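Local coordinates for glycine cleavage system transcriptional repressor, putative (Vibrio cholerae, PDB 1U8S), which probably represses transcription of the glycine cleavage system genes, and carries two ACT domains in each chain of a dimer, at residues I9-T14 / H73-M78; G13-G18 / K44-L49. All coordinates share one frame; numbering follows the deposited sequence.

Contact 1: I9-T14 / H73-M78; sequences ITAVGT and HDLITM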
loop_
_atom_site.group_PDB
_atom_site.type_symbol
_atom_site.label_atom_id
_atom_site.label_comp_id
_atom_site.label_asym_id
_atom_site.label_seq_id
_atom_site.Cartn_x
_atom_site.Cartn_y
_atom_site.Cartn_z
ATOM N N ILE B 9 -9.379 -0.199 6.966
ATOM C CA ILE B 9 -9.184 1.218 7.225
ATOM C C ILE B 9 -8.366 1.940 6.153
ATOM O O ILE B 9 -7.375 1.422 5.640
ATOM C CB ILE B 9 -8.499 1.440 8.589
ATOM C CG1 ILE B 9 -9.388 0.909 9.716
ATOM C CG2 ILE B 9 -8.229 2.923 8.802
ATOM C CD1 ILE B 9 -8.713 0.941 11.087
ATOM N N THR B 10 -8.809 3.148 5.832
ATOM C CA THR B 10 -8.147 3.991 4.863
ATOM C C THR B 10 -7.929 5.336 5.540
ATOM O O THR B 10 -8.832 5.865 6.180
ATOM C CB THR B 10 -9.015 4.184 3.604
ATOM O OG1 THR B 10 -8.585 3.269 2.589
ATOM C CG2 THR B 10 -8.900 5.600 3.084
ATOM N N ALA B 11 -6.733 5.894 5.395
ATOM C CA ALA B 11 -6.437 7.179 6.010
ATOM C C ALA B 11 -5.454 8.025 5.210
ATOM O O ALA B 11 -4.501 7.515 4.629
ATOM C CB ALA B 11 -5.907 6.960 7.420
ATOM N N VAL B 12 -5.700 9.329 5.184
ATOM C CA VAL B 12 -4.839 10.260 4.472
ATOM C C VAL B 12 -4.703 11.491 5.341
ATOM O O VAL B 12 -5.696 12.082 5.758
ATOM C CB VAL B 12 -5.437 10.684 3.125
ATOM C CG1 VAL B 12 -4.415 11.496 2.334
ATOM C CG2 VAL B 12 -5.858 9.468 2.356
ATOM N N GLY B 13 -3.467 11.870 5.623
ATOM C CA GLY B 13 -3.237 13.036 6.449
ATOM C C GLY B 13 -1.868 13.621 6.198
ATOM O O GLY B 13 -0.950 12.936 5.730
ATOM N N THR B 14 -1.731 14.904 6.496
ATOM C CA THR B 14 -0.459 15.564 6.313
ATOM C C THR B 14 0.542 14.806 7.167
ATOM O O THR B 14 0.399 14.721 8.391
ATOM C CB THR B 14 -0.514 17.029 6.769
ATOM O OG1 THR B 14 -1.604 17.693 6.117
ATOM C CG2 THR B 14 0.781 17.734 6.408
ATOM N N HIS B 73 -6.332 15.988 13.885
ATOM C CA HIS B 73 -5.094 15.897 13.117
ATOM C C HIS B 73 -5.322 16.183 11.635
ATOM O O HIS B 73 -4.428 15.986 10.814
ATOM C CB HIS B 73 -4.469 14.508 13.293
ATOM C CG HIS B 73 -4.062 14.209 14.705
ATOM N ND1 HIS B 73 -4.975 13.943 15.702
ATOM C CD2 HIS B 73 -2.841 14.182 15.294
ATOM C CE1 HIS B 73 -4.335 13.766 16.846
ATOM N NE2 HIS B 73 -3.040 13.907 16.626
ATOM N N ASP B 74 -6.517 16.659 11.298
ATOM C CA ASP B 74 -6.853 16.966 9.912
ATOM C C ASP B 74 -6.693 15.721 9.042
ATOM O O ASP B 74 -6.522 15.805 7.823
ATOM C CB ASP B 74 -5.964 18.103 9.392
ATOM C CG ASP B 74 -6.640 19.466 9.498
ATOM O OD1 ASP B 74 -7.615 19.705 8.747
ATOM O OD2 ASP B 74 -6.202 20.293 10.332
ATOM N N LEU B 75 -6.760 14.568 9.696
ATOM C CA LEU B 75 -6.637 13.273 9.047
ATOM C C LEU B 75 -7.981 12.939 8.391
ATOM O O LEU B 75 -9.023 13.404 8.839
ATOM C CB LEU B 75 -6.284 12.245 10.116
ATOM C CG LEU B 75 -5.677 10.893 9.761
ATOM C CD1 LEU B 75 -5.342 10.169 11.058
ATOM C CD2 LEU B 75 -6.643 10.078 8.927
ATOM N N ILE B 76 -7.964 12.152 7.322
ATOM C CA ILE B 76 -9.206 11.779 6.646
ATOM C C ILE B 76 -9.358 10.271 6.734
ATOM O O ILE B 76 -8.481 9.541 6.285
ATOM C CB ILE B 76 -9.180 12.148 5.157
ATOM C CG1 ILE B 76 -8.588 13.540 4.966
ATOM C CG2 ILE B 76 -10.592 12.127 4.597
ATOM C CD1 ILE B 76 -8.424 13.926 3.502
ATOM N N THR B 77 -10.463 9.793 7.292
ATOM C CA THR B 77 -10.648 8.354 7.415
ATOM C C THR B 77 -11.785 7.766 6.593
ATOM O O THR B 77 -12.686 8.467 6.134
ATOM C CB THR B 77 -10.864 7.948 8.866
ATOM O OG1 THR B 77 -12.139 8.429 9.311
ATOM C CG2 THR B 77 -9.764 8.531 9.734
ATOM N N MET B 78 -11.726 6.453 6.428
ATOM C CA MET B 78 -12.706 5.716 5.660
ATOM C C MET B 78 -12.584 4.274 6.145
ATOM O O MET B 78 -11.488 3.723 6.159
ATOM C CB MET B 78 -12.342 5.835 4.178
ATOM C CG MET B 78 -13.418 5.443 3.198
ATOM S SD MET B 78 -13.034 6.097 1.537
ATOM C CE MET B 78 -11.852 4.846 0.916
HETATM O O HOH W 1 -4.093 16.430 7.363
#

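Contact 2: G13-G18 / K44-L49; sequences GTDRPG and KEFTLL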
loop_
_atom_site.group_PDB
_atom_site.type_symbol
_atom_site.label_atom_id
_atom_site.label_comp_id
_atom_site.label_asym_id
_atom_site.label_seq_id
_atom_site.Cartn_x
_atom_site.Cartn_y
_atom_site.Cartn_z
ATOM N N GLY B 13 -3.467 11.870 5.623
ATOM C CA GLY B 13 -3.237 13.036 6.449
ATOM C C GLY B 13 -1.868 13.621 6.198
ATOM O O GLY B 13 -0.950 12.936 5.730
ATOM N N THR B 14 -1.731 14.904 6.496
ATOM C CA THR B 14 -0.459 15.564 6.313
ATOM C C THR B 14 0.542 14.806 7.167
ATOM O O THR B 14 0.399 14.721 8.391
ATOM C CB THR B 14 -0.514 17.029 6.769
ATOM O OG1 THR B 14 -1.604 17.693 6.117
ATOM C CG2 THR B 14 0.781 17.734 6.408
ATOM N N ASP B 15 1.544 14.244 6.505
ATOM C CA ASP B 15 2.574 13.485 7.185
ATOM C C ASP B 15 3.332 14.309 8.219
ATOM O O ASP B 15 3.892 15.360 7.919
ATOM C CB ASP B 15 3.552 12.901 6.163
ATOM C CG ASP B 15 4.639 12.059 6.808
ATOM O OD1 ASP B 15 4.285 11.158 7.599
ATOM O OD2 ASP B 15 5.840 12.295 6.516
ATOM N N ARG B 16 3.329 13.808 9.445
ATOM C CA ARG B 16 4.004 14.434 10.568
ATOM C C ARG B 16 4.602 13.301 11.403
ATOM O O ARG B 16 4.086 12.180 11.408
ATOM C CB ARG B 16 3.005 15.244 11.402
ATOM C CG ARG B 16 1.609 14.629 11.482
ATOM C CD ARG B 16 0.729 15.318 12.528
ATOM N NE ARG B 16 1.091 14.907 13.885
ATOM C CZ ARG B 16 0.620 13.823 14.501
ATOM N NH1 ARG B 16 -0.252 13.027 13.894
ATOM N NH2 ARG B 16 1.045 13.519 15.721
ATOM N N PRO B 17 5.691 13.584 12.127
ATOM C CA PRO B 17 6.406 12.632 12.981
ATOM C C PRO B 17 5.657 11.452 13.610
ATOM O O PRO B 17 6.087 10.305 13.458
ATOM C CB PRO B 17 7.051 13.542 14.012
ATOM C CG PRO B 17 7.491 14.691 13.145
ATOM C CD PRO B 17 6.263 14.937 12.274
ATOM N N GLY B 18 4.549 11.704 14.301
ATOM C CA GLY B 18 3.851 10.594 14.937
ATOM C C GLY B 18 2.455 10.208 14.474
ATOM O O GLY B 18 1.740 9.495 15.182
ATOM N N LYS B 44 3.221 15.245 0.336
ATOM C CA LYS B 44 3.570 15.577 1.713
ATOM C C LYS B 44 2.627 14.771 2.610
ATOM O O LYS B 44 2.621 14.942 3.830
ATOM C CB LYS B 44 3.366 17.070 1.970
ATOM C CG LYS B 44 4.014 17.990 0.942
ATOM C CD LYS B 44 5.537 17.884 0.945
ATOM C CE LYS B 44 6.159 18.836 -0.079
ATOM N NZ LYS B 44 7.663 18.836 -0.046
ATOM N N GLU B 45 1.860 13.870 1.994
ATOM C CA GLU B 45 0.872 13.063 2.707
ATOM C C GLU B 45 1.282 11.685 3.230
ATOM O O GLU B 45 2.157 11.005 2.682
ATOM C CB GLU B 45 -0.369 12.871 1.827
ATOM C CG GLU B 45 -0.837 14.122 1.128
ATOM C CD GLU B 45 -1.137 15.248 2.094
ATOM O OE1 GLU B 45 -0.760 16.395 1.782
ATOM O OE2 GLU B 45 -1.752 14.989 3.153
ATOM N N PHE B 46 0.605 11.285 4.295
ATOM C CA PHE B 46 0.799 9.987 4.923
ATOM C C PHE B 46 -0.424 9.191 4.457
ATOM O O PHE B 46 -1.557 9.588 4.724
ATOM C CB PHE B 46 0.804 10.163 6.456
ATOM C CG PHE B 46 0.491 8.906 7.229
ATOM C CD1 PHE B 46 1.480 7.964 7.496
ATOM C CD2 PHE B 46 -0.802 8.666 7.699
ATOM C CE1 PHE B 46 1.185 6.796 8.226
ATOM C CE2 PHE B 46 -1.107 7.503 8.426
ATOM C CZ PHE B 46 -0.109 6.571 8.688
ATOM N N THR B 47 -0.207 8.100 3.728
ATOM C CA THR B 47 -1.332 7.294 3.255
ATOM C C THR B 47 -1.221 5.889 3.816
ATOM O O THR B 47 -0.145 5.277 3.783
ATOM C CB THR B 47 -1.407 7.226 1.699
ATOM O OG1 THR B 47 -0.238 6.590 1.185
ATOM C CG2 THR B 47 -1.494 8.612 1.110
ATOM N N LEU B 48 -2.348 5.378 4.304
ATOM C CA LEU B 48 -2.407 4.057 4.919
ATOM C C LEU B 48 -3.595 3.150 4.543
ATOM O O LEU B 48 -4.753 3.572 4.577
ATOM C CB LEU B 48 -2.400 4.245 6.429
ATOM C CG LEU B 48 -2.806 3.050 7.264
ATOM C CD1 LEU B 48 -1.585 2.227 7.557
ATOM C CD2 LEU B 48 -3.431 3.531 8.561
ATOM N N LEU B 49 -3.292 1.902 4.188
ATOM C CA LEU B 49 -4.323 0.907 3.897
ATOM C C LEU B 49 -4.165 -0.042 5.055
ATOM O O LEU B 49 -3.043 -0.410 5.376
ATOM C CB LEU B 49 -4.043 0.149 2.602
ATOM C CG LEU B 49 -4.153 0.990 1.336
ATOM C CD1 LEU B 49 -4.012 0.098 0.101
ATOM C CD2 LEU B 49 -5.501 1.741 1.345
#

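Contact 1: I9-T14 / H73-M78
The side chain of Met78 runs beside that of Thr10, the two pointing the same way from neighbouring strands. Met78 CB lies 3.6 Å from Thr10 CG2. From there CG departs anti to the backbone N (chi1 -165°) and the chain stays extended as far as SD. The bend at chi3 (82°) then turns the terminal methyl back, so that Met78 CE comes to 3.7 Å from the same Thr10 CG2. One methyl group is thus touched by both ends of the methionine. Thr10 OG1 is engaged differently, in a hydrogen bond to Thr10 OG1 of the second subunit.

Beneath these side chains the short strand segments run antiparallel, their axes 168° apart. Thr10 N donates to Met78 O at 2.8 Å, almost along the C=O axis, while the return bond from Met78 N is weak. Two residues on, Val12 N meets Ile76 O at 3.0 Å in the carbonyl plane. Ile76 N reaches Val12 O at 2.8 Å but from above the Val12 carbonyl plane, and Ile76 CG1 also sits 3.3 Å from Val12 O. Between these hydrogen-bonded pairs lies the non-hydrogen-bonded pair Ala11 and Thr77. On their face, Leu75 CD2 packs 3.5 Å from Ala11 CB. Where the strands part, a water accepts from Thr14 N at 2.9 Å and donates to Asp74 O.

The pairing joins the first and last strands of an ACT domain, with 76-82 outermost in its sheet within the chain. Thr10, Val12, Ile76 and Met78 meet the second subunit, whose Met78 packs on this one. The other face is backed by helices: Ile9 touches Val62 and Leu66 of helix 56-71, and Leu75 touches Ile19 of helix 19-28. Strand 45-54 borders 5-14 on its far edge.

Contact 2: G13-G18 / K44-L49
Asp15 and Phe46 send their side chains across each other at about a right angle, yet the planes of carboxylate and ring are only 15° from parallel. Asp15 CG stands anti to its backbone N (chi1 -178°), which places OD1 3.8 Å from Phe46 CB, oblique to the ring. Phe46 CB also lies 3.4 Å from Gly13 O, and its ring leads on to Ile19 and Cys20 of helix 19-28.

Glu45 crosses Thr14 obliquely. A bend at chi2 (-57°) folds its carboxylate back over the other strand, with Glu45 OE2 3.3 Å from Gly13 C; OE2 forms a salt bridge with Lys80 of the second subunit, and Glu45 OE1 is hydrogen-bonded to Thr82 OG1 of that subunit.

These residues close the end of the pairing between the two central strands of the ACT domain's beta-alpha-beta-beta-alpha-beta fold. Phe46 N donates to Gly13 O at 2.7 Å, nearly along the C=O axis, and Gly13 N returns a 3.1 Å bond to Phe46 O. Past the non-hydrogen-bonded pair Thr14 and Glu45, Asp15 N still reaches Lys44 O at 3.0 Å, in the carbonyl plane. The chain then leaves the sheet: Arg16 forms a salt bridge with Glu22, and Gly18 takes the N-cap position of helix 19-28.

Contact 1 and contact 2 lie on the two edges of strand 5-14, with centres about 8 Å apart, and share Gly13 and Thr14. Both pairings start from strand 5-14; 44-49 and then 73-78 follow along the chain. Across the antiparallel sheet the order is 33-42, 45-54, 5-14, 76-82, which makes the shared strand an inner one. A probable hydrogen bond from Leu48 N to Ala11 O, 3.1 Å long, ties the contacts directly. All four segments belong to the first ACT domain, and both contacts touch the second subunit, so the same sheet region serves the domain core and the dimer interface.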